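Local coordinates for tube-forming protein in Mycobacterial Envelpe, TiME (Mycolicibacterium smegmatis, PDB 7CU9) that probably forms an envelope-spanning tube that may serve protein secretion across the mycobacterial outer envelope, at residues Pro55-Leu63 with Arg97-Arg105. Numbering follows the deposited sequence.
Sequences PEVFNDPDL and RAYHRVVDR
Arg-101 reaches from helix 92-103 to the end of the short helix 55-58 and holds the carbonyl oxygen of Val-57 with two nitrogens side-on, NH2 at 2.9 Å and NE at 3.0 Å from that O. Both helices lie against the large antiparallel sheet of the PknH-like extracellular domain, and three arginines spaced four residues apart present their guanidinium ends to the acidic segment 55-63. Val-57 O lies near the guanidinium plane, whereas NE comes to it from above the carbonyl plane. A bend at chi3 (-70°) folds the Arg-101 guanidinium back over its own helix, one face lying on Ala-98 CA; the small side chain of Ala-98 lets the two helices approach closely, its CB 3.6 Å from Val-57 O. The Asp-60 side chain runs roughly perpendicular to that of Arg-101 in a long salt bridge, OD1 to NH2 3.6 Å, with the two flat groups only 18° apart. Its other oxygen, OD2, accepts a hydrogen bond from the backbone N-H of Asp-62, an Asx turn that restrains the carboxylate's rotation.

Four residues further on, Arg-105, extended from CG to NE, runs past Glu-56 in the opposite sense, and its NH1 donates a nearly straight bond to Glu-56 OE2 (2.9 Å, 160°). The nitrogen arrives from above the carboxylate plane, and Asn-48 gives OE2 a second donor. At the other end Arg-97 makes a long salt bridge with Asp-62 and is tied to the acidic residues through water: one bridges its NH2 to Asp-60 and Asp-62, another links its NE and Arg-101 NH1 to Asp-60 OD1.

Beneath these charges the contact turns apolar toward the sheet, where Val-57 and Ala-98 both rest on Leu-162 of strand 161-169. Branched valines fill this buried seam compactly: Val-102 CG2 sits against both methyls of Val-57, 3.5 Å from CG1 and 3.7 Å from CG2.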
ATOM      1  N   PRO B  55      13.227  24.151  -6.521  1.00 11.82           N
ATOM      2  CA  PRO B  55      13.669  25.535  -6.354  1.00 11.91           C
ATOM      3  C   PRO B  55      12.759  26.586  -7.004  1.00 12.21           C
ATOM      4  O   PRO B  55      12.509  27.604  -6.386  1.00 12.11           O
ATOM      5  CB  PRO B  55      15.054  25.532  -7.027  1.00 12.13           C
ATOM      6  CG  PRO B  55      15.532  24.113  -6.874  1.00 12.58           C
ATOM      7  CD  PRO B  55      14.283  23.283  -7.064  1.00 12.44           C
ATOM      8  N   GLU B  56      12.252  26.346  -8.217  1.00 12.48           N
ATOM      9  CA  GLU B  56      11.479  27.400  -8.924  1.00 13.15           C
ATOM     10  C   GLU B  56      10.150  27.618  -8.192  1.00 12.43           C
ATOM     11  O   GLU B  56       9.590  28.713  -8.290  1.00 13.14           O
ATOM     12  CB  GLU B  56      11.329  27.082 -10.414  1.00 14.31           C
ATOM     13  CG  GLU B  56      10.233  26.105 -10.770  1.00 15.09           C
ATOM     14  CD  GLU B  56       9.981  26.096 -12.269  1.00 15.56           C
ATOM     15  OE1 GLU B  56      10.901  25.688 -13.010  1.00 18.10           O
ATOM     16  OE2 GLU B  56       8.906  26.552 -12.693  1.00 15.29           O
ATOM     17  N   VAL B  57       9.680  26.611  -7.461  1.00 11.72           N
ATOM     18  CA  VAL B  57       8.438  26.717  -6.648  1.00 11.15           C
ATOM     19  C   VAL B  57       8.750  27.436  -5.329  1.00 11.15           C
ATOM     20  O   VAL B  57       8.080  28.433  -5.046  1.00 11.66           O
ATOM     21  CB  VAL B  57       7.807  25.333  -6.422  1.00 11.22           C
ATOM     22  CG1 VAL B  57       6.680  25.388  -5.406  1.00 11.37           C
ATOM     23  CG2 VAL B  57       7.319  24.747  -7.742  1.00 11.14           C
ATOM     24  N   PHE B  58       9.722  26.951  -4.554  1.00 10.93           N
ATOM     25  CA  PHE B  58       9.904  27.362  -3.133  1.00 10.90           C
ATOM     26  C   PHE B  58      10.839  28.562  -2.990  1.00 11.43           C
ATOM     27  O   PHE B  58      10.544  29.420  -2.149  1.00 11.50           O
ATOM     28  CB  PHE B  58      10.413  26.199  -2.288  1.00 10.51           C
ATOM     29  CG  PHE B  58       9.326  25.230  -1.920  1.00 10.21           C
ATOM     30  CD1 PHE B  58       8.512  25.463  -0.825  1.00 10.01           C
ATOM     31  CD2 PHE B  58       9.090  24.105  -2.695  1.00 10.06           C
ATOM     32  CE1 PHE B  58       7.507  24.571  -0.488  1.00 10.01           C
ATOM     33  CE2 PHE B  58       8.077  23.220  -2.361  1.00  9.98           C
ATOM     34  CZ  PHE B  58       7.297  23.447  -1.252  1.00 10.03           C
ATOM     35  N   ASN B  59      11.938  28.618  -3.738  1.00 12.21           N
ATOM     36  CA  ASN B  59      12.930  29.709  -3.553  1.00 12.74           C
ATOM     37  C   ASN B  59      12.256  31.041  -3.869  1.00 12.50           C
ATOM     38  O   ASN B  59      11.593  31.172  -4.917  1.00 12.99           O
ATOM     39  CB  ASN B  59      14.213  29.475  -4.348  1.00 13.90           C
ATOM     40  CG  ASN B  59      15.112  28.455  -3.684  1.00 15.14           C
ATOM     41  OD1 ASN B  59      15.157  28.360  -2.456  1.00 17.70           O
ATOM     42  ND2 ASN B  59      15.863  27.714  -4.480  1.00 16.15           N
ATOM     43  N   ASP B  60      12.413  32.007  -2.969  1.00 11.86           N
ATOM     44  CA  ASP B  60      11.612  33.248  -2.983  1.00 11.76           C
ATOM     45  C   ASP B  60      12.174  34.185  -1.928  1.00 11.33           C
ATOM     46  O   ASP B  60      12.644  33.715  -0.898  1.00 11.05           O
ATOM     47  CB  ASP B  60      10.148  32.940  -2.671  1.00 12.21           C
ATOM     48  CG  ASP B  60       9.223  34.107  -2.935  1.00 12.73           C
ATOM     49  OD1 ASP B  60       9.021  34.430  -4.124  1.00 13.42           O
ATOM     50  OD2 ASP B  60       8.725  34.692  -1.957  1.00 13.26           O
ATOM     51  N   PRO B  61      12.118  35.518  -2.126  1.00 11.15           N
ATOM     52  CA  PRO B  61      12.531  36.446  -1.079  1.00 11.21           C
ATOM     53  C   PRO B  61      11.810  36.194   0.250  1.00 11.35           C
ATOM     54  O   PRO B  61      12.402  36.467   1.270  1.00 11.44           O
ATOM     55  CB  PRO B  61      12.185  37.814  -1.677  1.00 11.59           C
ATOM     56  CG  PRO B  61      12.341  37.590  -3.159  1.00 11.89           C
ATOM     57  CD  PRO B  61      11.769  36.208  -3.380  1.00 11.63           C
ATOM     58  N   ASP B  62      10.580  35.666   0.219  1.00 10.73           N
ATOM     59  CA  ASP B  62       9.738  35.507   1.431  1.00 10.95           C
ATOM     60  C   ASP B  62       9.733  34.063   1.937  1.00 10.25           C
ATOM     61  O   ASP B  62       8.953  33.782   2.856  1.00 10.12           O
ATOM     62  CB  ASP B  62       8.334  36.053   1.179  1.00 11.84           C
ATOM     63  CG  ASP B  62       8.338  37.571   1.145  1.00 12.96           C
ATOM     64  OD1 ASP B  62       8.974  38.177   2.040  1.00 13.42           O
ATOM     65  OD2 ASP B  62       7.730  38.145   0.216  1.00 14.83           O
ATOM     66  N   LEU B  63      10.590  33.185   1.417  1.00  9.62           N
ATOM     67  CA  LEU B  63      10.748  31.834   2.015  1.00  9.67           C
ATOM     68  C   LEU B  63      11.503  31.976   3.342  1.00  9.41           C
ATOM     69  O   LEU B  63      12.686  32.377   3.327  1.00  9.64           O
ATOM     70  CB  LEU B  63      11.476  30.891   1.058  1.00  9.74           C
ATOM     71  CG  LEU B  63      11.611  29.454   1.566  1.00  9.80           C
ATOM     72  CD1 LEU B  63      10.249  28.779   1.676  1.00  9.95           C
ATOM     73  CD2 LEU B  63      12.546  28.654   0.672  1.00  9.93           C
ATOM     74  N   ARG B  97       1.574  32.635  -3.879  1.00 11.41           N
ATOM     75  CA  ARG B  97       2.371  32.785  -5.119  1.00 11.63           C
ATOM     76  C   ARG B  97       3.140  31.483  -5.369  1.00 11.10           C
ATOM     77  O   ARG B  97       3.207  31.056  -6.529  1.00 11.63           O
ATOM     78  CB  ARG B  97       3.291  34.005  -5.038  1.00 12.35           C
ATOM     79  CG  ARG B  97       2.549  35.325  -5.161  1.00 12.80           C
ATOM     80  CD  ARG B  97       3.503  36.488  -5.327  1.00 13.26           C
ATOM     81  NE  ARG B  97       4.330  36.750  -4.155  1.00 13.58           N
ATOM     82  CZ  ARG B  97       3.968  37.473  -3.096  1.00 14.01           C
ATOM     83  NH1 ARG B  97       2.762  38.008  -3.014  1.00 15.21           N
ATOM     84  NH2 ARG B  97       4.828  37.659  -2.110  1.00 14.47           N
ATOM     85  N   ALA B  98       3.687  30.858  -4.326  1.00 10.56           N
ATOM     86  CA  ALA B  98       4.426  29.582  -4.461  1.00 10.20           C
ATOM     87  C   ALA B  98       3.466  28.489  -4.940  1.00 10.11           C
ATOM     88  O   ALA B  98       3.834  27.729  -5.860  1.00  9.83           O
ATOM     89  CB  ALA B  98       5.099  29.220  -3.166  1.00  9.98           C
ATOM     90  N   TYR B  99       2.266  28.424  -4.365  1.00 10.12           N
ATOM     91  CA  TYR B  99       1.209  27.479  -4.801  1.00 10.24           C
ATOM     92  C   TYR B  99       0.955  27.674  -6.301  1.00 10.66           C
ATOM     93  O   TYR B  99       0.876  26.687  -7.048  1.00 10.40           O
ATOM     94  CB  TYR B  99      -0.063  27.666  -3.973  1.00 10.44           C
ATOM     95  CG  TYR B  99      -1.194  26.782  -4.423  1.00 10.47           C
ATOM     96  CD1 TYR B  99      -1.175  25.426  -4.153  1.00 10.63           C
ATOM     97  CD2 TYR B  99      -2.253  27.290  -5.154  1.00 10.97           C
ATOM     98  CE1 TYR B  99      -2.192  24.590  -4.586  1.00 10.89           C
ATOM     99  CE2 TYR B  99      -3.277  26.470  -5.595  1.00 10.94           C
ATOM    100  CZ  TYR B  99      -3.249  25.117  -5.307  1.00 11.12           C
ATOM    101  OH  TYR B  99      -4.262  24.311  -5.747  1.00 11.29           O
ATOM    102  N   HIS B 100       0.849  28.924  -6.744  1.00 11.12           N
ATOM    103  CA  HIS B 100       0.536  29.243  -8.163  1.00 11.75           C
ATOM    104  C   HIS B 100       1.735  28.962  -9.070  1.00 11.93           C
ATOM    105  O   HIS B 100       1.507  28.682 -10.260  1.00 12.42           O
ATOM    106  CB  HIS B 100      -0.063  30.648  -8.284  1.00 12.50           C
ATOM    107  CG  HIS B 100      -1.521  30.610  -7.995  1.00 13.38           C
ATOM    108  ND1 HIS B 100      -2.439  30.190  -8.940  1.00 14.19           N
ATOM    109  CD2 HIS B 100      -2.218  30.842  -6.865  1.00 14.09           C
ATOM    110  CE1 HIS B 100      -3.640  30.187  -8.405  1.00 14.53           C
ATOM    111  NE2 HIS B 100      -3.534  30.589  -7.132  1.00 14.86           N
ATOM    112  N   ARG B 101       2.966  28.958  -8.561  1.00 11.63           N
ATOM    113  CA  ARG B 101       4.124  28.530  -9.391  1.00 11.72           C
ATOM    114  C   ARG B 101       4.003  27.028  -9.692  1.00 11.84           C
ATOM    115  O   ARG B 101       4.471  26.608 -10.758  1.00 12.70           O
ATOM    116  CB  ARG B 101       5.448  28.938  -8.742  1.00 12.08           C
ATOM    117  CG  ARG B 101       5.685  30.438  -8.804  1.00 11.98           C
ATOM    118  CD  ARG B 101       7.100  30.824  -8.429  1.00 12.02           C
ATOM    119  NE  ARG B 101       7.391  30.632  -7.013  1.00 11.88           N
ATOM    120  CZ  ARG B 101       7.160  31.520  -6.046  1.00 11.88           C
ATOM    121  NH1 ARG B 101       6.596  32.686  -6.314  1.00 12.13           N
ATOM    122  NH2 ARG B 101       7.486  31.228  -4.800  1.00 11.66           N
ATOM    123  N   VAL B 102       3.378  26.245  -8.814  1.00 11.71           N
ATOM    124  CA  VAL B 102       3.065  24.818  -9.123  1.00 12.12           C
ATOM    125  C   VAL B 102       1.941  24.774 -10.163  1.00 12.67           C
ATOM    126  O   VAL B 102       2.151  24.182 -11.242  1.00 13.41           O
ATOM    127  CB  VAL B 102       2.682  24.004  -7.876  1.00 11.84           C
ATOM    128  CG1 VAL B 102       2.289  22.581  -8.262  1.00 12.10           C
ATOM    129  CG2 VAL B 102       3.804  23.985  -6.844  1.00 12.07           C
ATOM    130  N   VAL B 103       0.785  25.355  -9.851  1.00 13.08           N
ATOM    131  CA  VAL B 103      -0.479  25.057 -10.592  1.00 13.72           C
ATOM    132  C   VAL B 103      -0.559  25.864 -11.895  1.00 14.63           C
ATOM    133  O   VAL B 103      -1.121  25.320 -12.864  1.00 16.13           O
ATOM    134  CB  VAL B 103      -1.723  25.244  -9.705  1.00 14.20           C
ATOM    135  CG1 VAL B 103      -1.675  24.333  -8.493  1.00 14.46           C
ATOM    136  CG2 VAL B 103      -1.941  26.683  -9.284  1.00 14.71           C
ATOM    137  N   ASP B 104      -0.026  27.084 -11.953  1.00 14.71           N
ATOM    138  CA  ASP B 104      -0.110  27.919 -13.184  1.00 15.36           C
ATOM    139  C   ASP B 104       0.809  27.334 -14.262  1.00 15.89           C
ATOM    140  O   ASP B 104       0.432  27.390 -15.450  1.00 18.36           O
ATOM    141  CB  ASP B 104       0.248  29.383 -12.927  1.00 15.89           C
ATOM    142  CG  ASP B 104      -0.681  30.104 -11.966  1.00 16.06           C
ATOM    143  OD1 ASP B 104      -1.689  29.506 -11.545  1.00 16.30           O
ATOM    144  OD2 ASP B 104      -0.380  31.271 -11.643  1.00 18.38           O
ATOM    145  N   ARG B 105       1.965  26.787 -13.882  1.00 14.47           N
ATOM    146  CA  ARG B 105       3.054  26.452 -14.838  1.00 14.13           C
ATOM    147  C   ARG B 105       2.886  25.025 -15.375  1.00 13.55           C
ATOM    148  O   ARG B 105       3.686  24.636 -16.250  1.00 14.10           O
ATOM    149  CB  ARG B 105       4.414  26.660 -14.174  1.00 14.01           C
ATOM    150  CG  ARG B 105       4.615  28.076 -13.658  1.00 14.52           C
ATOM    151  CD  ARG B 105       6.030  28.292 -13.179  1.00 14.80           C
ATOM    152  NE  ARG B 105       6.229  29.675 -12.787  1.00 15.54           N
ATOM    153  CZ  ARG B 105       7.356  30.159 -12.281  1.00 15.82           C
ATOM    154  NH1 ARG B 105       8.395  29.367 -12.082  1.00 16.48           N
ATOM    155  NH2 ARG B 105       7.430  31.441 -11.964  1.00 16.32           N
TER
HETATM  156  O   HOH W   1       7.695  37.115  -2.268  1.00 15.19           O
HETATM  157  O   HOH W   2       6.759  35.534  -5.063  1.00 15.61           O
HETATM  158  O   HOH W   3       4.460  38.829   0.541  1.00 22.85           O